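Local coordinates for xylulose kinase (Escherichia coli, PDB 2ITM), which phosphorylates D-xylulose to D-xylulose 5-phosphate with ATP, and acts less efficiently on 1-deoxy-D-xylulose, at residues M1-I5 with I15-E19; L65-L71 with G221-V227; L108-V112 with V187-C192; A246-M250 with G384-S389; W328-L333 with T471-Y476. All coordinates share one frame; numbering follows the deposited sequence.

Interaction 1 of 5, residues M1-I5 with I15-E19; sequences MYIGI and ILLNE
Y2 and L17 form the hydrogen-bonded pair farthest from the turn in the beta hairpin of strands 2-7 and 11-17, part of the N-terminal domain sheet of this actin-like FGGY kinase. Both of their backbone groups are used on each other: Y2 N gives to L17 O at 2.8 Å, and L17 N gives to Y2 O at 2.7 Å. The same two-bond pattern returns at G4 and I15, with G4 N on I15 O at 3.2 Å and I15 N on G4 O at 2.9 Å. I3 and L16, between these two pairs, are a non-hydrogen-bonded pair. I3 instead bonds through its backbone to A70 and G72 of the neighbouring strand, while its CA-H leans on I15 O. On the face shared by I3 and L16, I3 CD1 meets L16 CD2 at 3.8 Å. M1 carries its CG anti to the carbonyl carbon (chi1 -51°), and further bends at chi2 and chi3 bring SD to 3.6 Å from N18 CA. An alanine in place of M1 would lose the thioether and is likely to leave the N18 backbone without the sulfur that lies against it. D6, thought to be important for activity, follows on the same strand. The Y2 ring meets N18 O with its edge, in plane, CD1 lying 3.8 Å from that oxygen.

Interaction 2 of 5, residues L65-L71 with G221-V227; sequences LQDVKAL and GMATVPV
L71 and V227 bridge two neighbouring parallel strands, 70-75 and 226-232, in the mixed sheet of the N-terminal, actin-like domain. The one direct hydrogen bond between the two segments runs from L71 N to P226 O at 3.0 Å, and V227 CA-H returns a weaker contact to L71 O. Alongside it, the side chains of L71 and V227 lie side by side and point the same way. V225 is the wedge just ahead of the bridge: its CG1 packs 3.9 Å from L71 CB, while CG2 turns to the carbonyls of V68 and K69. An alanine here would take away both methyls and is likely to open a gap between the L71 side chain and the V68-K69 backbone. Farther from the strands, M222 sets its CG between the backbone N and the carbonyl carbon (chi1 57°), then bends at chi3 to lay CE against V68 CG1 at 3.8 Å. The Q66 amide rests on the G221 peptide without a hydrogen bond to it. G221 itself ends helix 214-220 in a Schellman motif, and a type I turn from L65 to V68, closed by V68 N on L65 O, shapes the other side. The backbones of A70 and V225 are held in turn by I3 and L212. Water fills in the polar links. One molecule donates to L65 O and V68 O and accepts from A223 N; a second accepts from L65 N and donates to G221 O at 2.8 Å.

Interaction 3 of 5, residues L108-V112 with V187-C192; sequences LEARV and VMLQAC
R111 brings the edge of its guanidinium to A191, with the carbonyl oxygen lying near the plane of the group. NH1 comes within 2.8 Å of A191 O, but the angle at the hydrogen is only 129°, so the bond is weak. R111 bends at chi3 on its way across, and its CD also passes near the same oxygen. This is the one polar link in a contact that is otherwise apolar. V112, the first residue to leave helical angles after helix 102-111, supplies the centre with its two branches. CG2 presses on A191 CB at 3.5 Å. CG1, placed anti to the backbone N (chi1 -166°), reaches V187 CG1 at 3.6 Å and M188 SD at 3.8 Å. The methyl of A191 also meets L108 CD2, at 4.0 Å, so two side chains pack on it. L108 turns its other branch inward: CD1 lies 4.0 Å from M188 CE and a little farther from C192 SG. M188 is bent at both chi2 and chi3, which folds its sulfur toward V112 and its terminal methyl toward L108. The contact lies away from the substrate site and joins the end of helix 102-111 to helix 186-190. Helix 128-138 adjoins both segments, with A129 against L108 and C192 and L133 against R111 and C192, while S115 of helix 115-119 touches M188.

Interaction 4 of 5, residues A246-M250 with G384-S389; sequences ANQAM and GIKPQS
N247 takes the largest share of this contact, its side chain lying along the backbone of I385-K386. Its OD1 accepts from K386 N at 2.9 Å in a nearly straight bond, 169° at the hydrogen. The donor stands above the plane of the amide, 38° out of it, and so misses the lone pairs. A chi1 of -58° sets CG anti to the carbonyl carbon, which carries the amide over to K386. The backbone itself places CB 3.3 Å from K386 O. OD1 has a second partner in a water that donates to it at 3.0 Å and also to G384 O, so the oxygen is gripped twice. The backbone of N247, at positive phi, takes part too. Its O meets P387 CA at 3.4 Å in a CA-H...O contact and accepts from another water, which in turn accepts from Q388 N at 2.9 Å. A249 comes next in buried area and makes the apolar end, with CB 4.2 Å from P387 CB; Y259 and A261 of strand 257-262 touch the same methyl. K386 sends its long chain away from the contact and folds NZ back to P387 O at 2.8 Å. A249 also bonds through its backbone to T391. The loop that carries helix 358-381 into strand 390-393 is thus fastened beside the start of strand 249-253, its parallel neighbour, an arrangement belonging to the alpha/beta layering of the C-terminal actin-like domain.

Interaction 5 of 5, residues W328-L333 with T471-Y476; sequences WFLPYL and TFRRLY
Y332 and Y476 stack where strand 328-333, half of a two-stranded antiparallel sheet, crosses helix 459-479 near the C terminus at an angle of 57° between the segments. Theirs is an offset stack, with centroids 4.3 Å apart and planes 18° from parallel, the two side chains running past each other in opposite directions. Y476 reaches it with CG anti to the backbone N (chi1 -177°), and Y332 CE2 lies over its face toward the rim.

CH-pi contacts hold the other end. W328 offers one indole face to two aliphatic groups of the helix: T471 CG2 lies 3.8 Å from the centroid of the six-membered ring, and L475 CD1 lies 4.1 Å from that of the five-membered ring. The apolar middle belongs to L330, whose CD2 meets F472 CD1 at 3.6 Å and also packs against L475 CB. F472 turns its ring edge to P331 CD and F329 O, while Y371 of helix 358-381 meets that ring and D375 touches the side chain too.

The polar contacts gather round the stacked tyrosines. Y332 OH donates to Y476 O at 2.9 Å, in the carbonyl plane and on a lone pair, which fixes the Y332 ring relative to the helix backbone as well as to the other ring. Beyond it a single water joins three groups. It accepts from L333 N and lies 3.0 Å from Y476 OH. Its bond to P331 O, which it donates, is 2.8 Å long.

How the interactions relate
From the N terminus, interaction 1 closes the beta hairpin, with nine residues, mostly strand, between its segments. Interaction 2 then opens and closes across 149 residues, and interaction 3 falls wholly within that span, about 22 Å from it between nearest atoms. Interactions 1 and 2 touch, because strands 2-7 and 70-75 are neighbours in one sheet; I3 packs on V68 at their seam. Interaction 3 joins two helices and touches neither of the first two contacts. In the C-terminal half, interactions 4 and 5 cross along the chain: 328-333 lies between 246-250 and 384-389, and 471-476 follows. Interaction 4 ties a loop to the central sheet of that half, and interaction 5 brings the last long helix onto a separate two-stranded sheet.

Interaction 1 of 5, residues M1-I5 with I15-E19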
# COMPACT_ATOMS: atom_id res chain seq x y z
N MET A 1 44.22 29.13 -13.90
CA MET A 1 42.99 28.68 -13.29
C MET A 1 41.96 28.29 -14.34
O MET A 1 42.17 28.51 -15.52
CB MET A 1 42.43 29.74 -12.37
CG MET A 1 43.43 30.29 -11.37
SD MET A 1 43.27 29.59 -9.74
CE MET A 1 41.60 30.12 -9.33
N TYR A 2 40.85 27.71 -13.90
CA TYR A 2 39.84 27.19 -14.79
C TYR A 2 38.42 27.43 -14.28
O TYR A 2 38.18 27.45 -13.08
CB TYR A 2 40.08 25.72 -15.12
CG TYR A 2 41.50 25.46 -15.50
CD1 TYR A 2 42.42 25.07 -14.55
CD2 TYR A 2 41.93 25.66 -16.79
CE1 TYR A 2 43.73 24.86 -14.88
CE2 TYR A 2 43.23 25.46 -17.13
CZ TYR A 2 44.13 25.06 -16.17
OH TYR A 2 45.43 24.86 -16.52
N ILE A 3 37.49 27.64 -15.21
CA ILE A 3 36.06 27.70 -14.92
C ILE A 3 35.31 26.53 -15.54
O ILE A 3 35.50 26.18 -16.69
CB ILE A 3 35.46 29.03 -15.43
CG1 ILE A 3 36.10 30.22 -14.75
CG2 ILE A 3 33.95 29.04 -15.25
CD1 ILE A 3 35.68 30.40 -13.35
N GLY A 4 34.43 25.94 -14.74
CA GLY A 4 33.37 25.09 -15.23
C GLY A 4 31.99 25.63 -14.92
O GLY A 4 31.71 26.03 -13.81
N ILE A 5 31.15 25.66 -15.95
CA ILE A 5 29.74 25.99 -15.82
C ILE A 5 28.86 24.77 -16.05
O ILE A 5 29.04 24.04 -17.02
CB ILE A 5 29.35 27.07 -16.81
CG1 ILE A 5 30.27 28.27 -16.70
CG2 ILE A 5 27.92 27.47 -16.61
CD1 ILE A 5 30.19 29.18 -17.88
N ILE A 15 32.06 26.92 -11.08
CA ILE A 15 33.19 26.65 -10.22
C ILE A 15 34.50 27.22 -10.73
O ILE A 15 34.69 27.42 -11.93
CB ILE A 15 33.34 25.15 -9.95
CG1 ILE A 15 33.86 24.42 -11.18
CG2 ILE A 15 32.05 24.56 -9.42
CD1 ILE A 15 34.34 23.04 -10.88
N LEU A 16 35.42 27.44 -9.80
CA LEU A 16 36.75 27.91 -10.10
C LEU A 16 37.76 26.88 -9.67
O LEU A 16 37.89 26.64 -8.48
CB LEU A 16 36.98 29.21 -9.37
CG LEU A 16 37.92 30.28 -9.93
CD1 LEU A 16 38.80 30.82 -8.86
CD2 LEU A 16 38.70 29.87 -11.13
N LEU A 17 38.49 26.31 -10.62
CA LEU A 17 39.53 25.34 -10.32
C LEU A 17 40.88 26.01 -10.35
O LEU A 17 41.15 26.83 -11.21
CB LEU A 17 39.54 24.22 -11.36
CG LEU A 17 38.63 23.00 -11.31
CD1 LEU A 17 39.25 21.89 -12.11
CD2 LEU A 17 38.37 22.54 -9.90
N ASN A 18 41.73 25.62 -9.41
CA ASN A 18 43.13 26.03 -9.43
C ASN A 18 44.00 25.24 -10.39
O ASN A 18 43.55 24.32 -11.04
CB ASN A 18 43.71 26.03 -8.02
CG ASN A 18 43.76 24.64 -7.41
OD1 ASN A 18 43.76 24.49 -6.21
ND2 ASN A 18 43.82 23.63 -8.24
N GLU A 19 45.27 25.62 -10.48
CA GLU A 19 46.22 24.89 -11.29
C GLU A 19 46.24 23.41 -10.94
O GLU A 19 46.32 22.57 -11.82
CB GLU A 19 47.62 25.49 -11.18
CG GLU A 19 47.63 26.99 -10.95
CD GLU A 19 47.01 27.38 -9.62
OE1 GLU A 19 46.03 28.14 -9.63
OE2 GLU A 19 47.51 26.93 -8.57

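Interaction 2 of 5, residues L65-L71 with G221-V227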
# COMPACT_ATOMS: atom_id res chain seq x y z
N LEU A 65 38.86 36.31 -11.34
CA LEU A 65 38.85 35.36 -12.43
C LEU A 65 39.84 35.78 -13.50
O LEU A 65 39.85 35.22 -14.59
CB LEU A 65 37.45 35.27 -13.01
CG LEU A 65 36.35 35.04 -11.99
CD1 LEU A 65 35.00 34.89 -12.68
CD2 LEU A 65 36.68 33.85 -11.14
N GLN A 66 40.65 36.77 -13.18
CA GLN A 66 41.57 37.34 -14.15
C GLN A 66 42.69 36.38 -14.54
O GLN A 66 43.37 36.61 -15.52
CB GLN A 66 42.15 38.67 -13.66
CG GLN A 66 41.19 39.86 -13.70
CD GLN A 66 40.82 40.29 -15.11
OE1 GLN A 66 40.25 41.37 -15.30
NE2 GLN A 66 41.13 39.47 -16.09
N ASP A 67 42.87 35.32 -13.77
CA ASP A 67 43.87 34.31 -14.09
C ASP A 67 43.31 33.00 -14.64
O ASP A 67 44.03 32.03 -14.79
CB ASP A 67 44.74 34.00 -12.87
CG ASP A 67 45.65 35.14 -12.51
OD1 ASP A 67 46.59 35.43 -13.28
OD2 ASP A 67 45.49 35.81 -11.48
N VAL A 68 42.03 32.98 -14.95
CA VAL A 68 41.45 31.87 -15.69
C VAL A 68 42.03 31.77 -17.09
O VAL A 68 42.17 32.76 -17.79
CB VAL A 68 39.92 31.97 -15.75
CG1 VAL A 68 39.34 30.87 -16.58
CG2 VAL A 68 39.35 31.95 -14.37
N LYS A 69 42.35 30.55 -17.50
CA LYS A 69 43.05 30.31 -18.74
C LYS A 69 42.16 29.60 -19.77
O LYS A 69 42.37 29.71 -20.96
CB LYS A 69 44.29 29.49 -18.49
CG LYS A 69 45.20 30.09 -17.44
CD LYS A 69 46.47 29.27 -17.26
CE LYS A 69 47.28 29.75 -16.06
NZ LYS A 69 48.44 28.89 -15.74
N ALA A 70 41.17 28.85 -19.28
CA ALA A 70 40.16 28.25 -20.13
C ALA A 70 38.83 28.06 -19.43
O ALA A 70 38.77 28.01 -18.21
CB ALA A 70 40.66 26.94 -20.70
N LEU A 71 37.77 27.93 -20.21
CA LEU A 71 36.43 27.76 -19.69
C LEU A 71 35.64 26.64 -20.37
O LEU A 71 35.64 26.52 -21.58
CB LEU A 71 35.65 29.06 -19.74
CG LEU A 71 34.22 29.03 -19.24
CD1 LEU A 71 33.76 30.37 -18.72
CD2 LEU A 71 33.31 28.55 -20.33
N GLY A 221 35.06 39.98 -15.66
CA GLY A 221 36.37 40.23 -15.10
C GLY A 221 37.38 39.18 -15.51
O GLY A 221 38.13 38.68 -14.68
N MET A 222 37.37 38.83 -16.78
CA MET A 222 38.33 37.88 -17.28
C MET A 222 38.84 38.19 -18.67
O MET A 222 38.31 39.05 -19.36
CB MET A 222 37.81 36.44 -17.15
CG MET A 222 36.50 36.14 -17.83
SD MET A 222 35.56 34.83 -17.03
CE MET A 222 36.63 33.46 -17.41
N ALA A 223 39.88 37.48 -19.08
CA ALA A 223 40.40 37.53 -20.45
C ALA A 223 39.45 36.87 -21.45
O ALA A 223 38.62 36.07 -21.06
CB ALA A 223 41.76 36.89 -20.51
N THR A 224 39.60 37.20 -22.72
CA THR A 224 38.84 36.55 -23.78
C THR A 224 39.27 35.10 -23.92
O THR A 224 39.82 34.70 -24.93
CB THR A 224 38.99 37.27 -25.13
OG1 THR A 224 40.37 37.39 -25.47
CG2 THR A 224 38.51 38.68 -25.03
N VAL A 225 38.98 34.33 -22.88
CA VAL A 225 39.53 33.00 -22.68
C VAL A 225 38.92 31.98 -23.64
O VAL A 225 37.78 32.11 -24.04
CB VAL A 225 39.28 32.58 -21.22
CG1 VAL A 225 38.49 31.31 -21.13
CG2 VAL A 225 40.55 32.55 -20.43
N PRO A 226 39.69 30.96 -24.00
CA PRO A 226 39.20 29.91 -24.90
C PRO A 226 38.13 29.04 -24.26
O PRO A 226 38.19 28.75 -23.08
CB PRO A 226 40.45 29.08 -25.18
CG PRO A 226 41.54 29.71 -24.43
CD PRO A 226 40.97 30.58 -23.40
N VAL A 227 37.14 28.65 -25.05
CA VAL A 227 36.02 27.87 -24.56
C VAL A 227 35.97 26.51 -25.22
O VAL A 227 36.02 26.41 -26.42
CB VAL A 227 34.69 28.57 -24.84
CG1 VAL A 227 33.53 27.71 -24.40
CG2 VAL A 227 34.65 29.93 -24.21
O HOH W 1 40.75 35.00 -17.31
O HOH W 2 37.76 39.01 -11.94

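Interaction 3 of 5, residues L108-V112 with V187-C192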
# COMPACT_ATOMS: atom_id res chain seq x y z
N LEU A 108 8.37 8.97 -36.01
CA LEU A 108 9.73 9.02 -36.43
C LEU A 108 10.35 7.67 -36.61
O LEU A 108 11.05 7.46 -37.51
CB LEU A 108 10.53 9.86 -35.47
CG LEU A 108 11.41 10.95 -36.02
CD1 LEU A 108 12.64 11.16 -35.20
CD2 LEU A 108 11.75 10.73 -37.43
N GLU A 109 10.05 6.76 -35.73
CA GLU A 109 10.58 5.42 -35.81
C GLU A 109 9.99 4.63 -36.95
O GLU A 109 10.61 3.76 -37.49
CB GLU A 109 10.48 4.69 -34.49
CG GLU A 109 11.64 4.99 -33.58
CD GLU A 109 11.59 4.31 -32.22
OE1 GLU A 109 12.58 4.37 -31.52
OE2 GLU A 109 10.57 3.74 -31.84
N ALA A 110 8.78 4.98 -37.33
CA ALA A 110 8.13 4.37 -38.45
C ALA A 110 8.76 4.92 -39.72
O ALA A 110 9.05 4.20 -40.63
CB ALA A 110 6.69 4.66 -38.43
N ARG A 111 8.96 6.22 -39.73
CA ARG A 111 9.58 6.89 -40.87
C ARG A 111 10.99 6.42 -41.09
O ARG A 111 11.36 6.18 -42.17
CB ARG A 111 9.65 8.38 -40.62
CG ARG A 111 8.59 9.20 -41.18
CD ARG A 111 8.76 10.65 -40.82
NE ARG A 111 7.51 11.35 -40.64
CZ ARG A 111 7.35 12.63 -40.76
NH1 ARG A 111 8.38 13.39 -41.05
NH2 ARG A 111 6.17 13.17 -40.61
N VAL A 112 11.78 6.29 -40.05
CA VAL A 112 13.15 5.85 -40.22
C VAL A 112 13.41 4.52 -39.56
O VAL A 112 13.87 4.44 -38.48
CB VAL A 112 14.15 6.89 -39.75
CG1 VAL A 112 15.48 6.56 -40.22
CG2 VAL A 112 13.78 8.20 -40.25
N VAL A 187 19.91 11.18 -42.95
CA VAL A 187 18.66 10.44 -42.88
C VAL A 187 17.77 10.95 -41.76
O VAL A 187 16.61 11.21 -41.95
CB VAL A 187 18.91 8.94 -42.66
CG1 VAL A 187 17.63 8.20 -42.53
CG2 VAL A 187 19.74 8.39 -43.79
N MET A 188 18.34 11.09 -40.57
CA MET A 188 17.57 11.47 -39.42
C MET A 188 17.07 12.92 -39.54
O MET A 188 15.97 13.23 -39.11
CB MET A 188 18.38 11.25 -38.14
CG MET A 188 18.57 9.80 -37.76
SD MET A 188 17.05 8.84 -37.64
CE MET A 188 16.25 9.71 -36.32
N LEU A 189 17.89 13.78 -40.16
CA LEU A 189 17.59 15.20 -40.31
C LEU A 189 16.54 15.44 -41.34
O LEU A 189 15.58 16.14 -41.11
CB LEU A 189 18.85 15.98 -40.67
CG LEU A 189 19.89 16.23 -39.58
CD1 LEU A 189 21.29 16.34 -40.12
CD2 LEU A 189 19.53 17.43 -38.75
N GLN A 190 16.72 14.85 -42.51
CA GLN A 190 15.71 14.89 -43.55
C GLN A 190 14.34 14.51 -43.02
O GLN A 190 13.35 15.18 -43.29
CB GLN A 190 16.11 13.98 -44.70
CG GLN A 190 16.53 14.72 -45.95
CD GLN A 190 17.90 14.34 -46.46
OE1 GLN A 190 18.29 13.18 -46.38
NE2 GLN A 190 18.62 15.31 -47.00
N ALA A 191 14.29 13.43 -42.26
CA ALA A 191 13.04 12.87 -41.75
C ALA A 191 12.32 13.86 -40.87
O ALA A 191 11.13 13.73 -40.63
CB ALA A 191 13.31 11.60 -41.00
N CYS A 192 13.05 14.85 -40.38
CA CYS A 192 12.46 15.90 -39.59
C CYS A 192 12.37 17.19 -40.40
O CYS A 192 12.00 18.22 -39.88
CB CYS A 192 13.29 16.13 -38.32
SG CYS A 192 13.51 14.70 -37.26

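Interaction 4 of 5, residues A246-M250 with G384-S389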
# COMPACT_ATOMS: atom_id res chain seq x y z
N ALA A 246 37.23 2.35 -21.57
CA ALA A 246 36.37 1.20 -21.72
C ALA A 246 36.20 0.38 -20.45
O ALA A 246 37.17 0.00 -19.81
CB ALA A 246 36.84 0.34 -22.84
N ASN A 247 34.94 0.12 -20.11
CA ASN A 247 34.57 -0.67 -18.95
C ASN A 247 34.77 -0.00 -17.60
O ASN A 247 34.60 -0.64 -16.57
CB ASN A 247 35.24 -2.04 -18.98
CG ASN A 247 34.91 -2.83 -20.23
OD1 ASN A 247 33.76 -3.15 -20.48
ND2 ASN A 247 35.92 -3.13 -21.01
N GLN A 248 35.11 1.27 -17.59
CA GLN A 248 34.91 2.07 -16.39
C GLN A 248 33.43 2.37 -16.19
O GLN A 248 32.74 2.70 -17.13
CB GLN A 248 35.72 3.35 -16.42
CG GLN A 248 37.22 3.14 -16.36
CD GLN A 248 37.98 4.44 -16.33
OE1 GLN A 248 38.29 5.02 -17.34
NE2 GLN A 248 38.31 4.89 -15.14
N ALA A 249 32.97 2.24 -14.96
CA ALA A 249 31.56 2.38 -14.65
C ALA A 249 31.36 3.04 -13.31
O ALA A 249 32.09 2.78 -12.36
CB ALA A 249 30.87 1.05 -14.69
N MET A 250 30.34 3.89 -13.25
CA MET A 250 29.94 4.53 -12.01
C MET A 250 28.45 4.39 -11.75
O MET A 250 27.65 4.42 -12.67
CB MET A 250 30.36 6.00 -12.00
CG MET A 250 29.58 6.88 -12.96
SD MET A 250 30.26 8.52 -13.23
CE MET A 250 29.55 9.38 -11.87
N GLY A 384 27.11 -5.46 -23.23
CA GLY A 384 28.51 -5.67 -23.55
C GLY A 384 29.47 -4.86 -22.69
O GLY A 384 30.56 -4.54 -23.12
N ILE A 385 29.06 -4.54 -21.48
CA ILE A 385 29.93 -3.85 -20.53
C ILE A 385 30.41 -4.82 -19.46
O ILE A 385 29.63 -5.56 -18.90
CB ILE A 385 29.19 -2.67 -19.87
CG1 ILE A 385 28.66 -1.70 -20.92
CG2 ILE A 385 30.08 -1.96 -18.89
CD1 ILE A 385 29.62 -0.62 -21.29
N LYS A 386 31.70 -4.80 -19.19
CA LYS A 386 32.26 -5.68 -18.17
C LYS A 386 33.25 -4.97 -17.26
O LYS A 386 34.44 -4.90 -17.55
CB LYS A 386 32.90 -6.91 -18.81
CG LYS A 386 33.51 -7.90 -17.84
CD LYS A 386 32.56 -8.32 -16.75
CE LYS A 386 33.10 -7.93 -15.38
NZ LYS A 386 32.05 -7.39 -14.47
N PRO A 387 32.75 -4.45 -16.16
CA PRO A 387 33.56 -3.64 -15.26
C PRO A 387 34.43 -4.48 -14.34
O PRO A 387 34.00 -5.52 -13.88
CB PRO A 387 32.51 -2.86 -14.46
CG PRO A 387 31.28 -3.61 -14.60
CD PRO A 387 31.31 -4.29 -15.91
N GLN A 388 35.64 -4.03 -14.08
CA GLN A 388 36.45 -4.59 -13.02
C GLN A 388 35.94 -4.16 -11.67
O GLN A 388 35.97 -4.91 -10.70
CB GLN A 388 37.89 -4.12 -13.15
CG GLN A 388 38.49 -4.20 -14.52
CD GLN A 388 39.87 -3.60 -14.56
OE1 GLN A 388 40.64 -3.74 -13.62
NE2 GLN A 388 40.19 -2.92 -15.64
N SER A 389 35.49 -2.92 -11.61
CA SER A 389 34.85 -2.39 -10.44
C SER A 389 33.79 -1.40 -10.86
O SER A 389 33.77 -0.95 -11.98
CB SER A 389 35.87 -1.73 -9.53
OG SER A 389 35.91 -2.35 -8.27
O HOH W 3 32.49 -2.60 -23.11
O HOH W 4 35.94 -1.23 -14.59

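Interaction 5 of 5, residues W328-L333 with T471-Y476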
# COMPACT_ATOMS: atom_id res chain seq x y z
N TRP A 328 8.47 -7.92 1.03
CA TRP A 328 9.05 -7.54 -0.24
C TRP A 328 8.72 -6.10 -0.60
O TRP A 328 7.56 -5.73 -0.72
CB TRP A 328 8.61 -8.51 -1.34
CG TRP A 328 8.93 -9.92 -1.03
CD1 TRP A 328 8.16 -10.79 -0.35
CD2 TRP A 328 10.12 -10.63 -1.38
NE1 TRP A 328 8.79 -12.00 -0.25
CE2 TRP A 328 10.00 -11.93 -0.88
CE3 TRP A 328 11.28 -10.29 -2.08
CZ2 TRP A 328 10.99 -12.88 -1.04
CZ3 TRP A 328 12.25 -11.24 -2.24
CH2 TRP A 328 12.11 -12.51 -1.73
N PHE A 329 9.75 -5.29 -0.78
CA PHE A 329 9.59 -3.93 -1.28
C PHE A 329 9.90 -3.86 -2.76
O PHE A 329 11.00 -4.18 -3.17
CB PHE A 329 10.46 -2.96 -0.48
CG PHE A 329 10.34 -1.53 -0.92
CD1 PHE A 329 9.19 -0.81 -0.71
CD2 PHE A 329 11.40 -0.89 -1.53
CE1 PHE A 329 9.10 0.49 -1.09
CE2 PHE A 329 11.31 0.41 -1.92
CZ PHE A 329 10.15 1.10 -1.70
N LEU A 330 8.93 -3.45 -3.55
CA LEU A 330 9.14 -3.32 -4.98
C LEU A 330 9.08 -1.87 -5.43
O LEU A 330 8.02 -1.28 -5.53
CB LEU A 330 8.18 -4.21 -5.75
CG LEU A 330 7.97 -5.65 -5.26
CD1 LEU A 330 6.66 -6.19 -5.68
CD2 LEU A 330 9.07 -6.56 -5.67
N PRO A 331 10.25 -1.30 -5.69
CA PRO A 331 10.33 0.08 -6.12
C PRO A 331 10.30 0.19 -7.63
O PRO A 331 11.08 -0.45 -8.32
CB PRO A 331 11.66 0.53 -5.58
CG PRO A 331 12.49 -0.70 -5.59
CD PRO A 331 11.58 -1.89 -5.63
N TYR A 332 9.37 0.96 -8.11
CA TYR A 332 9.19 1.14 -9.50
C TYR A 332 9.64 2.49 -9.99
O TYR A 332 9.11 3.51 -9.64
CB TYR A 332 7.76 0.87 -9.90
CG TYR A 332 7.36 -0.55 -9.78
CD1 TYR A 332 6.84 -1.03 -8.63
CD2 TYR A 332 7.50 -1.39 -10.82
CE1 TYR A 332 6.48 -2.31 -8.52
CE2 TYR A 332 7.15 -2.65 -10.72
CZ TYR A 332 6.64 -3.12 -9.57
OH TYR A 332 6.30 -4.39 -9.48
N LEU A 333 10.62 2.45 -10.83
CA LEU A 333 11.17 3.63 -11.39
C LEU A 333 10.36 4.18 -12.51
O LEU A 333 10.17 3.57 -13.51
CB LEU A 333 12.60 3.42 -11.83
CG LEU A 333 13.25 4.62 -12.45
CD1 LEU A 333 13.90 5.43 -11.42
CD2 LEU A 333 14.22 4.08 -13.41
N THR A 471 13.18 -14.19 -6.91
CA THR A 471 11.84 -13.99 -6.39
C THR A 471 11.37 -12.55 -6.62
O THR A 471 10.27 -12.33 -7.11
CB THR A 471 11.77 -14.39 -4.92
OG1 THR A 471 11.78 -15.81 -4.81
CG2 THR A 471 10.44 -14.02 -4.34
N PHE A 472 12.21 -11.60 -6.27
CA PHE A 472 12.01 -10.19 -6.60
C PHE A 472 11.63 -9.93 -8.06
O PHE A 472 10.67 -9.28 -8.32
CB PHE A 472 13.23 -9.36 -6.20
CG PHE A 472 13.19 -7.94 -6.67
CD1 PHE A 472 12.60 -6.96 -5.92
CD2 PHE A 472 13.76 -7.59 -7.87
CE1 PHE A 472 12.57 -5.67 -6.35
CE2 PHE A 472 13.72 -6.29 -8.31
CZ PHE A 472 13.13 -5.34 -7.55
N ARG A 473 12.43 -10.44 -8.99
CA ARG A 473 12.19 -10.28 -10.39
C ARG A 473 10.83 -10.83 -10.82
O ARG A 473 10.16 -10.24 -11.63
CB ARG A 473 13.28 -10.93 -11.22
CG ARG A 473 14.52 -10.10 -11.33
CD ARG A 473 15.56 -10.63 -12.26
NE ARG A 473 15.96 -11.99 -11.96
CZ ARG A 473 17.06 -12.31 -11.32
NH1 ARG A 473 17.89 -11.38 -10.90
NH2 ARG A 473 17.34 -13.58 -11.09
N ARG A 474 10.47 -11.98 -10.28
CA ARG A 474 9.18 -12.61 -10.52
C ARG A 474 8.04 -11.70 -10.07
O ARG A 474 7.15 -11.40 -10.83
CB ARG A 474 9.09 -13.93 -9.76
CG ARG A 474 8.13 -14.95 -10.32
CD ARG A 474 7.36 -15.76 -9.27
NE ARG A 474 8.19 -16.22 -8.16
CZ ARG A 474 9.35 -16.84 -8.30
NH1 ARG A 474 9.84 -17.09 -9.51
NH2 ARG A 474 10.02 -17.22 -7.24
N LEU A 475 8.11 -11.26 -8.83
CA LEU A 475 7.11 -10.38 -8.27
C LEU A 475 7.05 -9.04 -9.00
O LEU A 475 5.98 -8.56 -9.31
CB LEU A 475 7.35 -10.16 -6.78
CG LEU A 475 7.07 -11.28 -5.77
CD1 LEU A 475 7.33 -10.80 -4.37
CD2 LEU A 475 5.67 -11.81 -5.90
N TYR A 476 8.21 -8.44 -9.26
CA TYR A 476 8.28 -7.15 -9.93
C TYR A 476 7.56 -7.20 -11.28
O TYR A 476 6.68 -6.41 -11.57
CB TYR A 476 9.74 -6.74 -10.11
CG TYR A 476 10.00 -5.38 -10.72
CD1 TYR A 476 10.23 -4.27 -9.93
CD2 TYR A 476 10.06 -5.22 -12.09
CE1 TYR A 476 10.47 -3.04 -10.48
CE2 TYR A 476 10.31 -4.00 -12.64
CZ TYR A 476 10.51 -2.91 -11.84
OH TYR A 476 10.75 -1.69 -12.39
O HOH W 5 12.49 0.09 -10.71